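Local coordinates for putative adhesin (Parabacteroides distasonis, PDB 3LJY), which is probably a lipoprotein that takes part in cell adhesion through a head built of stacked beta-strand coils, at residues I152-D157 and I162-G167; G172-V177 and I182-L187. All blocks are in the same frame, centred on the assembly; numbering follows the deposited sequence. Where two conformers were deposited one is given.

Contact 1 (I152-D157 and I162-G167); sequences IECDID and ITIKKG
Apolar packing alone joins Ile152, Cys154 and Ile156, every second residue of one strand, to Ile162 and Ile164 of the next. Ile162 buries the most surface here. Its CD1 lies 3.9 Å from CG1 of Ile156, the two side chains lying alongside each other and pointing opposite ways. The CD1 of Ile156 runs on past that methyl to the backbone, 3.7 Å from Ile162 N. With chi1 at -69°, CG2 of Ile162 stands anti to the backbone N and meets Cys154 SG at 4.1 Å. The small thiol suits the middle of the strand, where the CG2 branch of Ile162 and the CD1 end of Ile164 both approach it, the latter at 4.2 Å from SG. Farther along, Ile152 and Ile164 meet tip to tip, CD1 to CD1 at 3.8 Å; Ile152 reaches across because its CG1 stands anti to the backbone N (chi1 174°). The short strand axes come no closer than 9.3 Å, too far for the backbones to pair: two faces of one beta-solenoid coil pack across its interior, as in the pectate-lyase-like clan, and beta-branched isoleucines suit such inward strand positions. The charged side chains lie outside this core, Glu153 forming salt bridges with Lys131 and Lys151. Strand 151-156 runs parallel between 131-136 and 172-176; strand 161-164 lies between 141-144 and 181-184, with Leu187 packed against Ile152 and Ile164.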
ATOM      1  N   ILE A 152       0.782   1.701  13.754  1.00 46.05           N
ATOM      2  CA  ILE A 152       0.282   2.032  12.409  1.00 44.83           C
ATOM      3  C   ILE A 152       0.597   3.504  12.121  1.00 44.91           C
ATOM      4  O   ILE A 152       0.372   4.383  12.959  1.00 42.67           O
ATOM      5  CB  ILE A 152      -1.254   1.777  12.264  1.00 46.29           C
ATOM      6  CG1 ILE A 152      -1.800   2.278  10.889  1.00 47.80           C
ATOM      7  CG2 ILE A 152      -2.029   2.421  13.401  1.00 44.61           C
ATOM      8  CD1 ILE A 152      -1.290   1.477   9.666  1.00 41.61           C
ATOM      9  N   GLU A 153       1.203   3.746  10.969  1.00 45.74           N
ATOM     10  CA  GLU A 153       1.406   5.084  10.440  1.00 47.48           C
ATOM     11  C   GLU A 153       0.775   5.198   9.056  1.00 46.91           C
ATOM     12  O   GLU A 153       1.043   4.356   8.203  1.00 47.07           O
ATOM     13  CB  GLU A 153       2.883   5.376  10.333  1.00 48.51           C
ATOM     14  CG  GLU A 153       3.487   5.717  11.645  1.00 54.76           C
ATOM     15  CD  GLU A 153       4.938   6.134  11.536  1.00 60.58           C
ATOM     16  OE1 GLU A 153       5.333   6.643  10.443  1.00 67.27           O
ATOM     17  OE2 GLU A 153       5.676   5.952  12.557  1.00 65.53           O
ATOM     18  N   CYS A 154      -0.101   6.185   8.885  1.00 47.81           N
ATOM     19  CA  CYS A 154      -0.773   6.477   7.621  1.00 50.07           C
ATOM     20  C   CYS A 154      -0.613   7.909   7.194  1.00 50.18           C
ATOM     21  O   CYS A 154      -1.021   8.808   7.908  1.00 49.95           O
ATOM     22  CB  CYS A 154      -2.261   6.325   7.759  1.00 52.32           C
ATOM     23  SG  CYS A 154      -2.761   4.694   7.753  1.00 53.26           S
ATOM     24  N   ASP A 155      -0.119   8.106   5.983  1.00 50.14           N
ATOM     25  CA  ASP A 155       0.100   9.422   5.431  1.00 49.98           C
ATOM     26  C   ASP A 155      -0.560   9.570   4.096  1.00 49.23           C
ATOM     27  O   ASP A 155      -0.137   8.927   3.167  1.00 49.45           O
ATOM     28  CB  ASP A 155       1.594   9.593   5.176  1.00 52.25           C
ATOM     29  CG  ASP A 155       2.204  10.548   6.086  1.00 58.50           C
ATOM     30  OD1 ASP A 155       2.218  10.210   7.294  1.00 65.14           O
ATOM     31  OD2 ASP A 155       2.597  11.661   5.596  1.00 66.43           O
ATOM     32  N   ILE A 156      -1.590  10.397   3.985  1.00 49.87           N
ATOM     33  CA  ILE A 156      -2.182  10.716   2.680  1.00 49.56           C
ATOM     34  C   ILE A 156      -1.739  12.096   2.306  1.00 50.32           C
ATOM     35  O   ILE A 156      -2.101  13.070   2.955  1.00 48.23           O
ATOM     36  CB  ILE A 156      -3.703  10.690   2.689  1.00 49.55           C
ATOM     37  CG1 ILE A 156      -4.156   9.300   3.139  1.00 49.49           C
ATOM     38  CG2 ILE A 156      -4.224  11.079   1.286  1.00 46.57           C
ATOM     39  CD1 ILE A 156      -5.513   8.897   2.699  1.00 50.20           C
ATOM     40  N   ASP A 157      -0.899  12.177   1.293  1.00 52.77           N
ATOM     41  CA  ASP A 157      -0.462  13.474   0.760  1.00 55.64           C
ATOM     42  C   ASP A 157      -1.010  13.720  -0.645  1.00 56.48           C
ATOM     43  O   ASP A 157      -0.500  14.549  -1.337  1.00 59.30           O
ATOM     44  CB  ASP A 157       1.070  13.554   0.766  1.00 55.89           C
ATOM     45  CG  ASP A 157       1.677  12.994   2.060  1.00 59.37           C
ATOM     46  N   ILE A 162      -6.640   5.486   1.945  1.00 47.18           N
ATOM     47  CA  ILE A 162      -6.205   4.289   2.607  1.00 45.60           C
ATOM     48  C   ILE A 162      -7.408   3.702   3.330  1.00 45.13           C
ATOM     49  O   ILE A 162      -8.022   4.400   4.133  1.00 45.38           O
ATOM     50  CB  ILE A 162      -5.042   4.568   3.608  1.00 46.86           C
ATOM     51  CG1 ILE A 162      -3.749   4.961   2.833  1.00 47.44           C
ATOM     52  CG2 ILE A 162      -4.800   3.375   4.471  1.00 43.77           C
ATOM     53  CD1 ILE A 162      -2.665   5.691   3.657  1.00 45.14           C
ATOM     54  N   THR A 163      -7.747   2.421   3.050  1.00 44.77           N
ATOM     55  CA  THR A 163      -8.773   1.682   3.818  1.00 43.35           C
ATOM     56  C   THR A 163      -8.117   0.600   4.666  1.00 43.58           C
ATOM     57  O   THR A 163      -7.286  -0.122   4.170  1.00 46.63           O
ATOM     58  CB  THR A 163      -9.817   1.049   2.891  1.00 41.49           C
ATOM     59  OG1 THR A 163     -10.465   2.070   2.135  1.00 42.53           O
ATOM     60  CG2 THR A 163     -10.859   0.263   3.682  1.00 40.80           C
ATOM     61  N   ILE A 164      -8.440   0.529   5.950  1.00 44.59           N
ATOM     62  CA  ILE A 164      -8.028  -0.584   6.800  1.00 45.02           C
ATOM     63  C   ILE A 164      -9.302  -1.114   7.443  1.00 46.58           C
ATOM     64  O   ILE A 164      -9.942  -0.404   8.241  1.00 44.82           O
ATOM     65  CB  ILE A 164      -7.000  -0.228   7.920  1.00 45.44           C
ATOM     66  CG1 ILE A 164      -5.799   0.553   7.366  1.00 44.89           C
ATOM     67  CG2 ILE A 164      -6.512  -1.523   8.619  1.00 41.97           C
ATOM     68  CD1 ILE A 164      -4.852   1.064   8.447  1.00 44.03           C
ATOM     69  N   LYS A 165      -9.655  -2.352   7.075  1.00 46.34           N
ATOM     70  CA  LYS A 165     -10.992  -2.870   7.265  1.00 46.07           C
ATOM     71  C   LYS A 165     -11.208  -3.440   8.647  1.00 47.07           C
ATOM     72  O   LYS A 165     -12.328  -3.422   9.147  1.00 48.08           O
ATOM     73  CB  LYS A 165     -11.265  -3.955   6.251  1.00 45.43           C
ATOM     74  CG  LYS A 165     -11.429  -3.438   4.865  1.00 47.60           C
ATOM     75  CD  LYS A 165     -11.808  -4.576   3.898  1.00 45.79           C
ATOM     76  CE  LYS A 165     -11.824  -4.076   2.444  1.00 46.19           C
ATOM     77  NZ  LYS A 165     -11.988  -5.171   1.450  1.00 47.58           N
ATOM     78  N   LYS A 166     -10.159  -3.986   9.245  1.00 48.02           N
ATOM     79  CA  LYS A 166     -10.291  -4.580  10.546  1.00 50.66           C
ATOM     80  C   LYS A 166      -8.958  -4.846  11.232  1.00 47.34           C
ATOM     81  O   LYS A 166      -7.920  -4.863  10.608  1.00 44.45           O
ATOM     82  CB  LYS A 166     -11.150  -5.858  10.466  1.00 50.67           C
ATOM     83  CG  LYS A 166     -10.414  -7.147  10.347  1.00 57.07           C
ATOM     84  CD  LYS A 166     -11.388  -8.368  10.309  1.00 57.39           C
ATOM     85  CE  LYS A 166     -10.664  -9.610   9.807  1.00 62.24           C
ATOM     86  NZ  LYS A 166     -11.547 -10.816   9.499  1.00 66.29           N
ATOM     87  N   GLY A 167      -9.023  -5.065  12.538  1.00 46.88           N
ATOM     88  CA  GLY A 167      -7.849  -5.431  13.322  1.00 45.99           C
ATOM     89  C   GLY A 167      -7.557  -4.540  14.510  1.00 44.65           C
ATOM     90  O   GLY A 167      -8.445  -3.864  15.043  1.00 45.80           O
TER

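Contact 2 (G172-V177 and I182-L187); sequences GDYSIV and IHAFGL
Tyr174 runs obliquely past Ile182 and Ala184, filling with one large side chain a length of the interior that two smaller residues line from the other strand. Its CG stands anti to the carbonyl carbon (chi1 -60°), which sends the ring across toward Ala184 and the turn. The CD1 of Ile182 lies beside the base of the tyrosine, 3.7 Å from Tyr174 CB, while its CG2 lies farther out along the ring near CD2 and CE2. Ala184, with a single methyl, leaves space for the outer end of the ring: its CB is 3.6 Å from Tyr174 OH. From the turn, CD2 of Leu187 comes within 3.4 Å of the same oxygen.

A hydroxyl among so many carbons needs a polar partner, and a water in the plane of the ring at its edge supplies it. Tyr174 OH donates to this water at 2.6 Å, and the water in turn donates hydrogen bonds to Ala184 O at 2.6 Å and Leu187 O at 2.7 Å. The water thus ties the strand to both ends of the type I turn from Ala184 to Leu187, itself closed by Leu187 N to Ala184 O. At the other end Ile176 and Ile182 lie side by side, head to tail, Ile176 CG1 being 3.7 Å from Ile182 CD1.

This is buried packing across the inside of a beta-solenoid coil, between strands of different sheets. Strand 172-176 runs parallel between 151-156 and 192-196, which add Ile152, Cys154, Leu192 and Cys194 around the tyrosine; strand 181-184 lies between 161-164 and 201-206, whose Val204 also touches the ring.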
ATOM      1  N   GLY A 172      -1.171   4.692  16.909  1.00 45.04           N
ATOM      2  CA  GLY A 172      -1.404   5.135  15.538  1.00 45.36           C
ATOM      3  C   GLY A 172      -1.139   6.601  15.339  1.00 45.03           C
ATOM      4  O   GLY A 172      -1.449   7.368  16.191  1.00 44.23           O
ATOM      5  N   ASP A 173      -0.543   6.948  14.198  0.50 46.70           N
ATOM      6  CA  ASP A 173      -0.339   8.326  13.758  0.50 47.58           C
ATOM      7  C   ASP A 173      -0.899   8.434  12.342  0.50 47.46           C
ATOM      8  O   ASP A 173      -0.317   7.879  11.406  0.50 47.18           O
ATOM      9  CB  ASP A 173       1.166   8.690  13.752  0.50 48.89           C
ATOM     10  CG  ASP A 173       1.727   9.001  15.150  0.50 50.84           C
ATOM     11  OD1 ASP A 173       0.967   9.467  16.022  0.50 52.22           O
ATOM     12  OD2 ASP A 173       2.942   8.781  15.375  0.50 53.61           O
ATOM     13  N   TYR A 174      -2.033   9.121  12.181  1.00 46.95           N
ATOM     14  CA  TYR A 174      -2.632   9.312  10.868  1.00 46.02           C
ATOM     15  C   TYR A 174      -2.478  10.763  10.443  1.00 44.65           C
ATOM     16  O   TYR A 174      -2.696  11.661  11.218  1.00 45.07           O
ATOM     17  CB  TYR A 174      -4.126   9.005  10.870  1.00 47.01           C
ATOM     18  CG  TYR A 174      -4.623   7.625  11.243  1.00 44.68           C
ATOM     19  CD1 TYR A 174      -3.783   6.515  11.360  1.00 47.92           C
ATOM     20  CD2 TYR A 174      -5.988   7.438  11.451  1.00 46.09           C
ATOM     21  CE1 TYR A 174      -4.313   5.225  11.711  1.00 45.58           C
ATOM     22  CE2 TYR A 174      -6.515   6.203  11.793  1.00 47.12           C
ATOM     23  CZ  TYR A 174      -5.687   5.096  11.917  1.00 46.50           C
ATOM     24  OH  TYR A 174      -6.290   3.919  12.275  1.00 44.84           O
ATOM     25  N   SER A 175      -2.165  10.987   9.179  1.00 46.30           N
ATOM     26  CA  SER A 175      -1.979  12.336   8.645  1.00 47.57           C
ATOM     27  C   SER A 175      -2.605  12.465   7.264  1.00 46.62           C
ATOM     28  O   SER A 175      -2.332  11.654   6.386  1.00 45.77           O
ATOM     29  CB  SER A 175      -0.487  12.635   8.570  1.00 48.99           C
ATOM     30  OG  SER A 175      -0.261  14.005   8.353  1.00 54.00           O
ATOM     31  N   ILE A 176      -3.470  13.463   7.074  1.00 46.22           N
ATOM     32  CA  ILE A 176      -3.999  13.782   5.739  1.00 45.36           C
ATOM     33  C   ILE A 176      -3.685  15.246   5.422  1.00 47.87           C
ATOM     34  O   ILE A 176      -4.153  16.155   6.120  1.00 46.38           O
ATOM     35  CB  ILE A 176      -5.539  13.544   5.575  1.00 45.79           C
ATOM     36  CG1 ILE A 176      -5.963  12.123   5.976  1.00 43.68           C
ATOM     37  CG2 ILE A 176      -5.963  13.885   4.127  1.00 43.42           C
ATOM     38  CD1 ILE A 176      -7.530  11.815   5.912  1.00 42.04           C
ATOM     39  N   VAL A 177      -2.869  15.454   4.388  1.00 50.22           N
ATOM     40  CA  VAL A 177      -2.423  16.780   3.966  1.00 52.15           C
ATOM     41  C   VAL A 177      -3.147  17.207   2.684  1.00 54.39           C
ATOM     42  O   VAL A 177      -3.321  18.406   2.400  1.00 55.39           O
ATOM     43  CB  VAL A 177      -0.895  16.828   3.787  1.00 52.24           C
ATOM     44  CG1 VAL A 177      -0.434  18.158   3.125  1.00 54.69           C
ATOM     45  CG2 VAL A 177      -0.220  16.665   5.130  1.00 48.62           C
ATOM     46  N   ILE A 182      -8.987   8.573   4.843  1.00 46.87           N
ATOM     47  CA  ILE A 182      -8.578   7.411   5.606  1.00 45.10           C
ATOM     48  C   ILE A 182      -9.869   6.783   6.092  1.00 45.80           C
ATOM     49  O   ILE A 182     -10.667   7.444   6.762  1.00 44.82           O
ATOM     50  CB  ILE A 182      -7.704   7.760   6.805  1.00 44.75           C
ATOM     51  CG1 ILE A 182      -6.286   8.105   6.333  1.00 46.27           C
ATOM     52  CG2 ILE A 182      -7.644   6.560   7.815  1.00 45.32           C
ATOM     53  CD1 ILE A 182      -5.373   8.748   7.447  1.00 43.64           C
ATOM     54  N   HIS A 183     -10.081   5.517   5.718  1.00 45.17           N
ATOM     55  CA  HIS A 183     -11.245   4.734   6.161  1.00 45.86           C
ATOM     56  C   HIS A 183     -10.784   3.639   7.101  1.00 44.65           C
ATOM     57  O   HIS A 183     -10.428   2.553   6.646  1.00 46.60           O
ATOM     58  CB  HIS A 183     -11.979   4.122   4.968  1.00 44.83           C
ATOM     59  CG  HIS A 183     -12.596   5.135   4.071  1.00 45.23           C
ATOM     60  ND1 HIS A 183     -13.725   5.844   4.419  1.00 48.34           N
ATOM     61  CD2 HIS A 183     -12.241   5.569   2.843  1.00 45.69           C
ATOM     62  CE1 HIS A 183     -14.037   6.678   3.445  1.00 47.62           C
ATOM     63  NE2 HIS A 183     -13.165   6.516   2.468  1.00 49.12           N
ATOM     64  N   ALA A 184     -10.750   3.938   8.391  1.00 44.95           N
ATOM     65  CA  ALA A 184     -10.193   3.023   9.383  1.00 45.21           C
ATOM     66  C   ALA A 184     -11.090   2.874  10.609  1.00 45.50           C
ATOM     67  O   ALA A 184     -10.585   2.730  11.747  1.00 46.29           O
ATOM     68  CB  ALA A 184      -8.814   3.459   9.779  1.00 41.71           C
ATOM     69  N   PHE A 185     -12.406   2.919  10.378  1.00 45.14           N
ATOM     70  CA  PHE A 185     -13.393   2.651  11.423  1.00 45.24           C
ATOM     71  C   PHE A 185     -13.188   1.269  12.074  1.00 46.26           C
ATOM     72  O   PHE A 185     -13.444   1.102  13.269  1.00 47.03           O
ATOM     73  CB  PHE A 185     -14.836   2.700  10.875  1.00 44.71           C
ATOM     74  CG  PHE A 185     -15.476   4.063  10.888  1.00 46.28           C
ATOM     75  CD1 PHE A 185     -15.219   4.985  11.898  1.00 47.01           C
ATOM     76  CD2 PHE A 185     -16.388   4.415   9.901  1.00 46.37           C
ATOM     77  CE1 PHE A 185     -15.826   6.239  11.891  1.00 46.21           C
ATOM     78  CE2 PHE A 185     -16.998   5.665   9.904  1.00 44.39           C
ATOM     79  CZ  PHE A 185     -16.718   6.570  10.904  1.00 44.24           C
ATOM     80  N   GLY A 186     -12.776   0.283  11.272  1.00 46.73           N
ATOM     81  CA  GLY A 186     -12.598  -1.088  11.737  1.00 46.70           C
ATOM     82  C   GLY A 186     -11.258  -1.410  12.403  1.00 47.79           C
ATOM     83  O   GLY A 186     -11.081  -2.498  12.991  1.00 48.35           O
ATOM     84  N   LEU A 187     -10.294  -0.499  12.320  1.00 47.39           N
ATOM     85  CA  LEU A 187      -9.042  -0.646  13.068  1.00 46.44           C
ATOM     86  C   LEU A 187      -9.112   0.038  14.443  1.00 46.63           C
ATOM     87  O   LEU A 187      -9.080   1.271  14.567  1.00 47.37           O
ATOM     88  CB  LEU A 187      -7.877  -0.077  12.270  1.00 47.00           C
ATOM     89  CG  LEU A 187      -6.457  -0.282  12.820  1.00 46.03           C
ATOM     90  CD1 LEU A 187      -6.079  -1.709  12.765  1.00 41.98           C
ATOM     91  CD2 LEU A 187      -5.474   0.576  12.073  1.00 41.36           C
TER
HETATM   92  O   HOH W   1      -8.662   3.564  13.221  1.00 31.19           O

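Following the chain, strand 151-156 enters contact 1, a short connection turns it back, and strand 161-164 closes the loop. The chain then passes through 167-169 and starts contact 2 with strand 172-176, which 181-184 closes after an equally short connection. The two loops follow in series, neither nested nor crossed, as successive coils of the solenoid. Their first strands are parallel neighbours in one sheet, probably hydrogen-bonded, Ser175 N to Cys154 O and Ile156 N to Ser175 O; their second strands are parallel neighbours in the facing layer. Packing of Leu187 against Gly167 adds a further link between the two coils.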